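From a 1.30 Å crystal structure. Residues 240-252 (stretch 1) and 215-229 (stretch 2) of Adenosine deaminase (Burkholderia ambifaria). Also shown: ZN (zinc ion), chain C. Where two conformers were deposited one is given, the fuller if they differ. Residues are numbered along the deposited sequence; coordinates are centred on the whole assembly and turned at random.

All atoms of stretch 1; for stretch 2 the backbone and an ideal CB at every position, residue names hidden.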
ATOM      1  N   ASP A 240       3.324   5.172  -6.778  1.00  7.03           N
ATOM      2  CA  ASP A 240       3.622   4.056  -5.885  1.00  8.28           C
ATOM      3  C   ASP A 240       5.054   3.561  -6.066  1.00  7.04           C
ATOM      4  O   ASP A 240       5.475   3.205  -7.171  1.00  7.62           O
ATOM      5  CB  ASP A 240       2.594   2.934  -6.053  1.00  8.24           C
ATOM      6  CG  ASP A 240       1.185   3.423  -5.809  1.00  7.84           C
ATOM      7  OD1 ASP A 240       0.913   3.953  -4.700  1.00  8.62           O
ATOM      8  OD2 ASP A 240       0.355   3.319  -6.747  1.00  8.54           O
ATOM      9  N   HIS A 241       5.790   3.583  -4.953  1.00  7.59           N
ATOM     10  CA  HIS A 241       7.218   3.263  -4.855  1.00  9.26           C
ATOM     11  C   HIS A 241       8.068   4.430  -5.366  1.00  8.27           C
ATOM     12  O   HIS A 241       8.386   5.355  -4.613  1.00 10.59           O
ATOM     13  CB  HIS A 241       7.594   1.938  -5.533  1.00  8.86           C
ATOM     14  CG  HIS A 241       6.920   0.728  -4.950  1.00  9.32           C
ATOM     15  ND1 HIS A 241       7.021   0.376  -3.618  1.00  9.04           N
ATOM     16  CD2 HIS A 241       6.155  -0.225  -5.537  1.00 11.10           C
ATOM     17  CE1 HIS A 241       6.348  -0.746  -3.415  1.00  9.46           C
ATOM     18  NE2 HIS A 241       5.815  -1.132  -4.563  1.00  9.31           N
ATOM     19  N   GLY A 242       8.420   4.406  -6.643  1.00  8.15           N
ATOM     20  CA  GLY A 242       9.183   5.482  -7.246  1.00  9.76           C
ATOM     21  C   GLY A 242      10.658   5.522  -6.920  1.00  8.92           C
ATOM     22  O   GLY A 242      11.314   6.498  -7.251  1.00 10.21           O
ATOM     23  N   TYR A 243      11.198   4.450  -6.342  1.00  8.53           N
ATOM     24  CA  TYR A 243      12.520   4.487  -5.696  1.00 10.54           C
ATOM     25  C   TYR A 243      13.656   4.952  -6.591  1.00  9.45           C
ATOM     26  O   TYR A 243      14.526   5.718  -6.155  1.00 10.95           O
ATOM     27  CB  TYR A 243      12.883   3.125  -5.071  1.00  9.99           C
ATOM     28  CG  TYR A 243      11.803   2.619  -4.160  1.00  8.52           C
ATOM     29  CD1 TYR A 243      11.364   3.389  -3.087  1.00 10.50           C
ATOM     30  CD2 TYR A 243      11.196   1.392  -4.376  1.00  8.99           C
ATOM     31  CE1 TYR A 243      10.341   2.949  -2.264  1.00  9.41           C
ATOM     32  CE2 TYR A 243      10.183   0.935  -3.550  1.00  8.61           C
ATOM     33  CZ  TYR A 243       9.752   1.727  -2.502  1.00  7.96           C
ATOM     34  OH  TYR A 243       8.723   1.320  -1.682  1.00 10.16           O
ATOM     35  N   THR A 244      13.675   4.481  -7.830  1.00  9.09           N
ATOM     36  CA  THR A 244      14.809   4.781  -8.698  1.00  9.21           C
ATOM     37  C   THR A 244      14.872   6.243  -9.153  1.00  9.52           C
ATOM     38  O   THR A 244      15.845   6.653  -9.783  1.00 11.44           O
ATOM     39  CB  THR A 244      14.849   3.838  -9.904  1.00 10.44           C
ATOM     40  OG1 THR A 244      13.597   3.903 -10.589  1.00 10.19           O
ATOM     41  CG2 THR A 244      15.094   2.391  -9.447  1.00 11.66           C
ATOM     42  N   ILE A 245      13.852   7.030  -8.822  0.70 10.14           N
ATOM     43  CA  ILE A 245      13.888   8.460  -9.125  0.70 10.80           C
ATOM     44  C   ILE A 245      15.094   9.140  -8.472  0.70 11.43           C
ATOM     45  O   ILE A 245      15.563  10.163  -8.966  0.70 12.23           O
ATOM     46  CB  ILE A 245      12.564   9.175  -8.738  0.70 11.85           C
ATOM     47  CG1 ILE A 245      12.443  10.515  -9.466  0.70 10.43           C
ATOM     48  CG2 ILE A 245      12.449   9.343  -7.234  0.70 10.50           C
ATOM     49  CD1 ILE A 245      11.266  11.347  -9.014  0.70 13.07           C
ATOM     50  N   VAL A 246      15.628   8.557  -7.397  1.00 11.27           N
ATOM     51  CA  VAL A 246      16.795   9.137  -6.734  1.00 14.33           C
ATOM     52  C   VAL A 246      18.014   9.164  -7.655  1.00 17.72           C
ATOM     53  O   VAL A 246      18.968   9.899  -7.396  1.00 17.81           O
ATOM     54  CB  VAL A 246      17.161   8.421  -5.417  1.00 12.48           C
ATOM     55  CG1 VAL A 246      15.975   8.421  -4.461  1.00 12.79           C
ATOM     56  CG2 VAL A 246      17.651   7.002  -5.691  1.00 14.75           C
ATOM     57  N   ASP A 247      17.972   8.375  -8.728  1.00 13.44           N
ATOM     58  CA  ASP A 247      19.044   8.360  -9.724  1.00 16.79           C
ATOM     59  C   ASP A 247      19.071   9.640 -10.561  1.00 15.45           C
ATOM     60  O   ASP A 247      20.052   9.905 -11.257  1.00 18.97           O
ATOM     61  CB  ASP A 247      18.902   7.152 -10.659  1.00 17.65           C
ATOM     62  CG  ASP A 247      19.082   5.828  -9.946  1.00 23.23           C
ATOM     63  OD1 ASP A 247      19.715   5.803  -8.874  1.00 23.66           O
ATOM     64  OD2 ASP A 247      18.601   4.802 -10.470  1.00 24.28           O
ATOM     65  N   ASN A 248      18.001  10.430 -10.494  1.00 15.11           N
ATOM     66  CA  ASN A 248      17.875  11.644 -11.301  1.00 12.72           C
ATOM     67  C   ASN A 248      17.499  12.829 -10.414  1.00 17.64           C
ATOM     68  O   ASN A 248      16.321  13.150 -10.259  1.00 14.78           O
ATOM     69  CB  ASN A 248      16.816  11.439 -12.397  1.00 15.50           C
ATOM     70  CG  ASN A 248      16.728  12.607 -13.377  1.00 17.22           C
ATOM     71  OD1 ASN A 248      17.101  13.734 -13.067  1.00 19.38           O
ATOM     72  ND2 ASN A 248      16.204  12.333 -14.564  1.00 18.94           N
ATOM     73  N   PRO A 249      18.504  13.478  -9.812  1.00 19.29           N
ATOM     74  CA  PRO A 249      18.158  14.597  -8.932  1.00 22.42           C
ATOM     75  C   PRO A 249      17.454  15.753  -9.654  1.00 17.30           C
ATOM     76  O   PRO A 249      16.705  16.481  -9.003  1.00 19.76           O
ATOM     77  CB  PRO A 249      19.507  15.028  -8.337  1.00 24.42           C
ATOM     78  CG  PRO A 249      20.561  14.335  -9.151  1.00 26.69           C
ATOM     79  CD  PRO A 249      19.925  13.104  -9.723  1.00 21.44           C
ATOM     80  N   GLU A 250      17.656  15.913 -10.960  1.00 19.65           N
ATOM     81  CA  GLU A 250      16.933  16.947 -11.703  1.00 23.33           C
ATOM     82  C   GLU A 250      15.424  16.696 -11.701  1.00 20.50           C
ATOM     83  O   GLU A 250      14.627  17.608 -11.468  1.00 18.92           O
ATOM     84  CB  GLU A 250      17.425  17.038 -13.146  1.00 29.53           C
ATOM     85  CG  GLU A 250      18.925  16.988 -13.298  1.00 38.09           C
ATOM     86  CD  GLU A 250      19.409  15.614 -13.697  1.00 40.89           C
ATOM     87  OE1 GLU A 250      20.032  14.928 -12.857  1.00 36.89           O
ATOM     88  OE2 GLU A 250      19.156  15.214 -14.856  1.00 43.37           O
ATOM     89  N   LEU A 251      15.028  15.460 -11.978  1.00 15.11           N
ATOM     90  CA  LEU A 251      13.614  15.112 -11.955  1.00 14.36           C
ATOM     91  C   LEU A 251      13.061  15.198 -10.533  1.00 14.05           C
ATOM     92  O   LEU A 251      11.908  15.595 -10.328  1.00 13.26           O
ATOM     93  CB  LEU A 251      13.396  13.716 -12.544  1.00 16.80           C
ATOM     94  CG  LEU A 251      11.994  13.421 -13.081  1.00 18.54           C
ATOM     95  CD1 LEU A 251      11.570  14.489 -14.083  1.00 19.65           C
ATOM     96  CD2 LEU A 251      11.942  12.055 -13.735  1.00 25.72           C
ATOM     97  N   CYS A 252      13.885  14.834  -9.552  1.00 11.97           N
ATOM     98  CA  CYS A 252      13.495  14.954  -8.155  1.00 12.51           C
ATOM     99  C   CYS A 252      13.122  16.397  -7.835  1.00 12.06           C
ATOM    100  O   CYS A 252      12.105  16.639  -7.198  1.00 14.19           O
ATOM    101  CB  CYS A 252      14.618  14.491  -7.223  1.00 13.88           C
ATOM    102  SG  CYS A 252      14.841  12.712  -7.167  1.00 14.52           S
ATOM    103  N   UNK A 215       0.176   4.820 -10.018  1.00  6.66           N
ATOM    104  CA  UNK A 215       0.921   3.771 -10.719  1.00  7.38           C
ATOM    105  C   UNK A 215       2.131   3.308  -9.935  1.00  7.73           C
ATOM    106  O   UNK A 215       2.877   4.136  -9.412  1.00  7.10           O
ATOM    107  CB  UNK A 215       1.364   4.266 -12.097  1.00  7.38           C
ATOM    108  N   UNK A 216       2.338   1.990  -9.884  1.00  7.36           N
ATOM    109  CA  UNK A 216       3.615   1.423  -9.440  1.00  7.58           C
ATOM    110  C   UNK A 216       4.663   1.770 -10.510  1.00  9.31           C
ATOM    111  O   UNK A 216       4.470   1.493 -11.707  1.00  8.63           O
ATOM    112  CB  UNK A 216       3.514  -0.088  -9.223  1.00  7.58           C
ATOM    113  N   UNK A 217       5.771   2.367 -10.086  1.00  8.41           N
ATOM    114  CA  UNK A 217       6.841   2.732 -11.021  1.00  7.70           C
ATOM    115  C   UNK A 217       8.171   2.806 -10.289  1.00  8.54           C
ATOM    116  O   UNK A 217       8.239   3.293  -9.154  1.00  9.53           O
ATOM    117  CB  UNK A 217       6.537   4.067 -11.704  1.00  7.70           C
ATOM    118  N   UNK A 218       9.230   2.316 -10.925  1.00  8.60           N
ATOM    119  CA  UNK A 218      10.554   2.370 -10.328  1.00  9.66           C
ATOM    120  C   UNK A 218      10.799   1.342  -9.233  1.00  8.72           C
ATOM    121  O   UNK A 218      11.673   1.531  -8.370  1.00 10.22           O
ATOM    122  CB  UNK A 218      10.791   3.770  -9.758  1.00  9.66           C
ATOM    123  N   UNK A 219      10.014   0.266  -9.251  1.00  8.80           N
ATOM    124  CA  UNK A 219      10.223  -0.897  -8.394  1.00 10.61           C
ATOM    125  C   UNK A 219      11.123  -1.888  -9.136  1.00  9.46           C
ATOM    126  O   UNK A 219      11.303  -1.778 -10.347  1.00 10.11           O
ATOM    127  CB  UNK A 219       8.892  -1.545  -8.005  1.00 10.61           C
ATOM    128  N   UNK A 220      11.698  -2.847  -8.412  1.00  9.18           N
ATOM    129  CA  UNK A 220      12.551  -3.883  -9.010  1.00  9.42           C
ATOM    130  C   UNK A 220      13.779  -3.317  -9.732  1.00 10.49           C
ATOM    131  O   UNK A 220      14.331  -3.960 -10.629  1.00 12.55           O
ATOM    132  CB  UNK A 220      11.729  -4.718  -9.994  1.00  9.42           C
ATOM    133  N   UNK A 221      14.195  -2.112  -9.359  1.00 10.10           N
ATOM    134  CA  UNK A 221      15.304  -1.460 -10.028  1.00 10.83           C
ATOM    135  C   UNK A 221      14.983  -0.992 -11.435  1.00 11.30           C
ATOM    136  O   UNK A 221      15.890  -0.692 -12.206  1.00 12.76           O
ATOM    137  CB  UNK A 221      16.502  -2.411 -10.073  1.00 10.83           C
ATOM    138  N   UNK A 222      13.699  -0.921 -11.782  1.00 10.16           N
ATOM    139  CA  UNK A 222      13.320  -0.462 -13.117  1.00 10.67           C
ATOM    140  C   UNK A 222      13.700   1.006 -13.302  1.00 10.35           C
ATOM    141  O   UNK A 222      13.810   1.750 -12.322  1.00 12.83           O
ATOM    142  CB  UNK A 222      11.820  -0.657 -13.347  1.00 10.67           C
ATOM    143  N   UNK A 223      13.929   1.425 -14.558  1.00 13.30           N
ATOM    144  CA  UNK A 223      14.479   2.762 -14.812  1.00 13.61           C
ATOM    145  C   UNK A 223      13.631   3.904 -14.249  1.00 11.29           C
ATOM    146  O   UNK A 223      12.394   3.821 -14.248  1.00 12.63           O
ATOM    147  CB  UNK A 223      14.646   2.963 -16.320  1.00 13.61           C
ATOM    148  N   UNK A 224      14.290   4.976 -13.798  1.00 12.32           N
ATOM    149  CA  UNK A 224      13.576   6.182 -13.376  1.00 11.65           C
ATOM    150  C   UNK A 224      12.687   6.727 -14.496  1.00 10.46           C
ATOM    151  O   UNK A 224      11.701   7.419 -14.228  1.00 11.11           O
ATOM    152  CB  UNK A 224      14.571   7.255 -12.929  1.00 11.65           C
ATOM    153  N   UNK A 225      13.014   6.401 -15.748  0.57 10.11           N
ATOM    154  CA  UNK A 225      12.160   6.770 -16.884  0.57  9.37           C
ATOM    155  C   UNK A 225      10.714   6.345 -16.669  0.57 10.98           C
ATOM    156  O   UNK A 225       9.787   7.041 -17.081  0.57  8.46           O
ATOM    157  CB  UNK A 225      12.694   6.143 -18.173  0.57  9.37           C
ATOM    158  N   UNK A 226      10.513   5.201 -16.027  1.00  9.59           N
ATOM    159  CA  UNK A 226       9.141   4.750 -15.769  1.00  9.04           C
ATOM    160  C   UNK A 226       8.395   5.695 -14.840  1.00  8.41           C
ATOM    161  O   UNK A 226       7.182   5.881 -14.966  1.00  8.56           O
ATOM    162  CB  UNK A 226       9.151   3.343 -15.169  1.00  9.04           C
ATOM    163  N   UNK A 227       9.109   6.270 -13.874  1.00  9.01           N
ATOM    164  CA  UNK A 227       8.501   7.272 -12.999  1.00  8.24           C
ATOM    165  C   UNK A 227       8.125   8.518 -13.798  1.00  8.66           C
ATOM    166  O   UNK A 227       7.014   9.050 -13.662  1.00  8.40           O
ATOM    167  CB  UNK A 227       9.452   7.639 -11.858  1.00  8.24           C
ATOM    168  N   UNK A 228       9.058   8.982 -14.621  1.00  8.52           N
ATOM    169  CA  UNK A 228       8.792  10.118 -15.496  1.00  8.47           C
ATOM    170  C   UNK A 228       7.578   9.874 -16.401  1.00  9.69           C
ATOM    171  O   UNK A 228       6.720  10.747 -16.561  1.00  9.11           O
ATOM    172  CB  UNK A 228      10.026  10.418 -16.349  1.00  8.47           C
ATOM    173  N   UNK A 229       7.504   8.688 -16.998  1.00  8.88           N
ATOM    174  CA  UNK A 229       6.376   8.343 -17.856  1.00  8.51           C
ATOM    175  C   UNK A 229       5.053   8.343 -17.072  1.00  8.27           C
ATOM    176  O   UNK A 229       4.048   8.889 -17.542  1.00  9.04           O
ATOM    177  CB  UNK A 229       6.608   6.974 -18.499  1.00  8.51           C
TER
HETATM  178 ZN    ZN C 401       2.179  -2.611  -4.182  0.72 10.58          ZN

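Position 215 opens the contact through its backbone: its O accepts a hydrogen bond from Asp240 N (2.9 Å). Its CA-to-CB bond points away, with nothing of stretch 1 within 5.5 Å of the ideal CB, so stretch 1 leaves the choice free. The residue is Ala215.

Position 216 forms a parallel bridge with Asp240, and its ideal CB lies on the same face of the sheet as the Asp240 side chain. The zinc ion lies beyond that face, so a side chain that reaches out and ligates metal would suit: histidine, aspartate, glutamate or cysteine by chemistry, the longer ones by reach. It is His216, whose NE2 binds ZN at 2.3 Å. Asp240 CB packs over one face of the ring, 4.0 Å from its centroid, and His216 ND1 gives a proton to water 1 (2.8 Å), which in turn donates to Asp240 OD2 (2.7 Å). An imidazole can thus bind metal at one nitrogen and be held in place through the other.

At 217 the backbone again does the work: its N donates to Asp240 O (3.0 Å) and its O accepts from Gly242 N (2.8 Å). The ideal CB points sideways, 4.7 Å from Asp240 O, so several small or medium residues are conceivable; Ala217 is the one found.

Position 218 is far stricter. Phi is +76°, and an ideal CB would point toward stretch 1, 2.9 Å from Thr244 OG1, a clash, and 3.3 Å from Gly242 C. Only glycine suits, and Gly218 lets Thr244 OG1 approach its CA to 3.4 Å.

The ideal CB of 219 lies 3.9 Å from His241 CD2, so a chain with methylenes to lay on that imidazole fits, whether Glu, Gln, Met or Lys. Glu219 is extended, chi1 and chi2 both t, and its CG sits over one face of the ring, 4.2 Å from the centroid.

Position 220, with positive phi, points away; asparagine or glycine would be easy choices, yet it is Phe220. At 221 phi is again positive, favouring glycine, and Gly221 CA meets Thr244 CG2 at 3.9 Å. Both lie inside a type I' turn from 219 to 222.

At 222 the asset is the carbonyl: its O accepts a hydrogen bond from Thr244 OG1 (2.8 Å), which any residue could offer. The CA-to-CB bond points sideways and nothing of stretch 1 lies within 5.5 Å of the ideal CB, so many side chains would serve. It is Met222, and the end of its side chain leads away from stretch 1. Position 223 points away, and its phi of -58° admits proline: Pro223.

Position 224 has its ideal CB 3.4 Å from Thr244 O, with Asn248 and Leu251 further along. A broad, flat or long apolar group could cover them. Trp224, chi1 p, does so: Asn248 CB lies over its five-membered ring, 4.0 Å from that centroid, and Leu251 CD2 reaches CE3 of Trp224 at 3.8 Å.

Positions 225, 226 and 229 make no contact: Arg225, Asn226, Thr229. Position 227 points toward Ile245, inviting a branched aliphatic; Val227 CG1 meets Ile245 CD1 at 4.1 Å. At 228, the ideal CB touches Leu251 CD2, which asks for methylenes, and Glu228 CB packs there at 3.6 Å.

Stretch 2 215-229: AHAGEFGMPWRNVET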
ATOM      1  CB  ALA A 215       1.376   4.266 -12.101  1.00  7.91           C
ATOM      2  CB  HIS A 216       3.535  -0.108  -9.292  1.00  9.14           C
ATOM      3  CG  HIS A 216       2.832  -0.590  -8.053  1.00  8.93           C
ATOM      4  ND1 HIS A 216       1.558  -0.188  -7.703  1.00  7.89           N
ATOM      5  CD2 HIS A 216       3.221  -1.469  -7.096  1.00  8.97           C
ATOM      6  CE1 HIS A 216       1.201  -0.795  -6.580  1.00  9.44           C
ATOM      7  NE2 HIS A 216       2.190  -1.580  -6.187  1.00  8.71           N
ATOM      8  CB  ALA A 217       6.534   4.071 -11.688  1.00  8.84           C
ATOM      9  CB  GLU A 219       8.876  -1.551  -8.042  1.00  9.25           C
ATOM     10  CG  GLU A 219       8.939  -2.534  -6.883  1.00  9.57           C
ATOM     11  CD  GLU A 219       7.608  -3.211  -6.565  1.00  9.55           C
ATOM     12  OE1 GLU A 219       6.582  -2.945  -7.236  1.00 10.25           O
ATOM     13  OE2 GLU A 219       7.596  -4.051  -5.632  1.00 12.49           O
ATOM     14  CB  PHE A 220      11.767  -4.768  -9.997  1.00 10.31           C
ATOM     15  CG  PHE A 220      10.439  -5.247  -9.476  1.00  9.18           C
ATOM     16  CD1 PHE A 220      10.371  -6.316  -8.594  1.00 13.76           C
ATOM     17  CD2 PHE A 220       9.251  -4.648  -9.893  1.00  9.57           C
ATOM     18  CE1 PHE A 220       9.147  -6.769  -8.119  1.00 13.60           C
ATOM     19  CE2 PHE A 220       8.024  -5.096  -9.423  1.00 12.22           C
ATOM     20  CZ  PHE A 220       7.975  -6.162  -8.536  1.00 12.85           C
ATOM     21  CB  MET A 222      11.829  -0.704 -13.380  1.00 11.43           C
ATOM     22  CG  MET A 222      11.470  -2.169 -13.567  1.00 14.55           C
ATOM     23  SD  MET A 222      12.311  -2.938 -14.974  1.00 15.45           S
ATOM     24  CE  MET A 222      13.653  -3.787 -14.145  1.00 21.24           C
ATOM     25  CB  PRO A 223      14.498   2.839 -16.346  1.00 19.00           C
ATOM     26  CG  PRO A 223      14.575   1.414 -16.800  1.00 21.68           C
ATOM     27  CD  PRO A 223      13.771   0.643 -15.799  1.00 15.93           C
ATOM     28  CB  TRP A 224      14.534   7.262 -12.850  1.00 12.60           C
ATOM     29  CG  TRP A 224      15.548   7.759 -13.841  1.00 12.18           C
ATOM     30  CD1 TRP A 224      16.865   7.396 -13.920  1.00 17.32           C
ATOM     31  CD2 TRP A 224      15.342   8.733 -14.875  1.00 14.11           C
ATOM     32  NE1 TRP A 224      17.479   8.067 -14.947  1.00 20.25           N
ATOM     33  CE2 TRP A 224      16.568   8.894 -15.549  1.00 16.74           C
ATOM     34  CE3 TRP A 224      14.236   9.475 -15.302  1.00 13.71           C
ATOM     35  CZ2 TRP A 224      16.718   9.766 -16.629  1.00 16.61           C
ATOM     36  CZ3 TRP A 224      14.387  10.343 -16.370  1.00 16.54           C
ATOM     37  CH2 TRP A 224      15.620  10.480 -17.020  1.00 19.01           C
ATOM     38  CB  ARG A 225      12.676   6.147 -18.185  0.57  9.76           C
ATOM     39  CG  ARG A 225      13.486   7.081 -19.074  0.57 23.31           C
ATOM     40  CD  ARG A 225      14.340   6.313 -20.093  0.57 23.11           C
ATOM     41  NE  ARG A 225      13.566   5.623 -21.132  0.57 26.84           N
ATOM     42  CZ  ARG A 225      13.169   4.352 -21.077  0.57 23.45           C
ATOM     43  NH1 ARG A 225      12.482   3.831 -22.087  0.57 21.86           N
ATOM     44  NH2 ARG A 225      13.450   3.598 -20.016  0.57 21.36           N
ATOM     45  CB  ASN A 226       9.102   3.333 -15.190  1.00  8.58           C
ATOM     46  CG  ASN A 226       9.378   2.265 -16.233  1.00  7.99           C
ATOM     47  OD1 ASN A 226       9.617   2.565 -17.409  1.00 10.26           O
ATOM     48  ND2 ASN A 226       9.338   1.001 -15.806  1.00  9.98           N
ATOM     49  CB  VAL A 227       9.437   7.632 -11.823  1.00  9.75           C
ATOM     50  CG1 VAL A 227       8.761   8.622 -10.871  1.00 11.02           C
ATOM     51  CG2 VAL A 227       9.844   6.367 -11.078  1.00 11.31           C
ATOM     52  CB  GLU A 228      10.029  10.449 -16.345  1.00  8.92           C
ATOM     53  CG  GLU A 228       9.838  11.658 -17.240  1.00  9.33           C
ATOM     54  CD  GLU A 228      10.997  11.880 -18.183  1.00 13.16           C
ATOM     55  OE1 GLU A 228      11.657  10.885 -18.578  1.00 14.75           O
ATOM     56  OE2 GLU A 228      11.246  13.056 -18.536  1.00 16.61           O
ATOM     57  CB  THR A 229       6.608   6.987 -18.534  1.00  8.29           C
ATOM     58  OG1 THR A 229       7.763   7.092 -19.374  1.00  9.31           O
ATOM     59  CG2 THR A 229       5.410   6.601 -19.389  1.00  9.54           C
TER
HETATM   60  O   HOH W   1      -0.555   1.506  -8.568  1.00  7.90           O
HETATM   61  O   HOH W   2      17.142   4.233 -12.895  1.00 18.20           O
HETATM   62  O   HOH W   3       4.034  -3.231  -4.411  1.00 13.73           O
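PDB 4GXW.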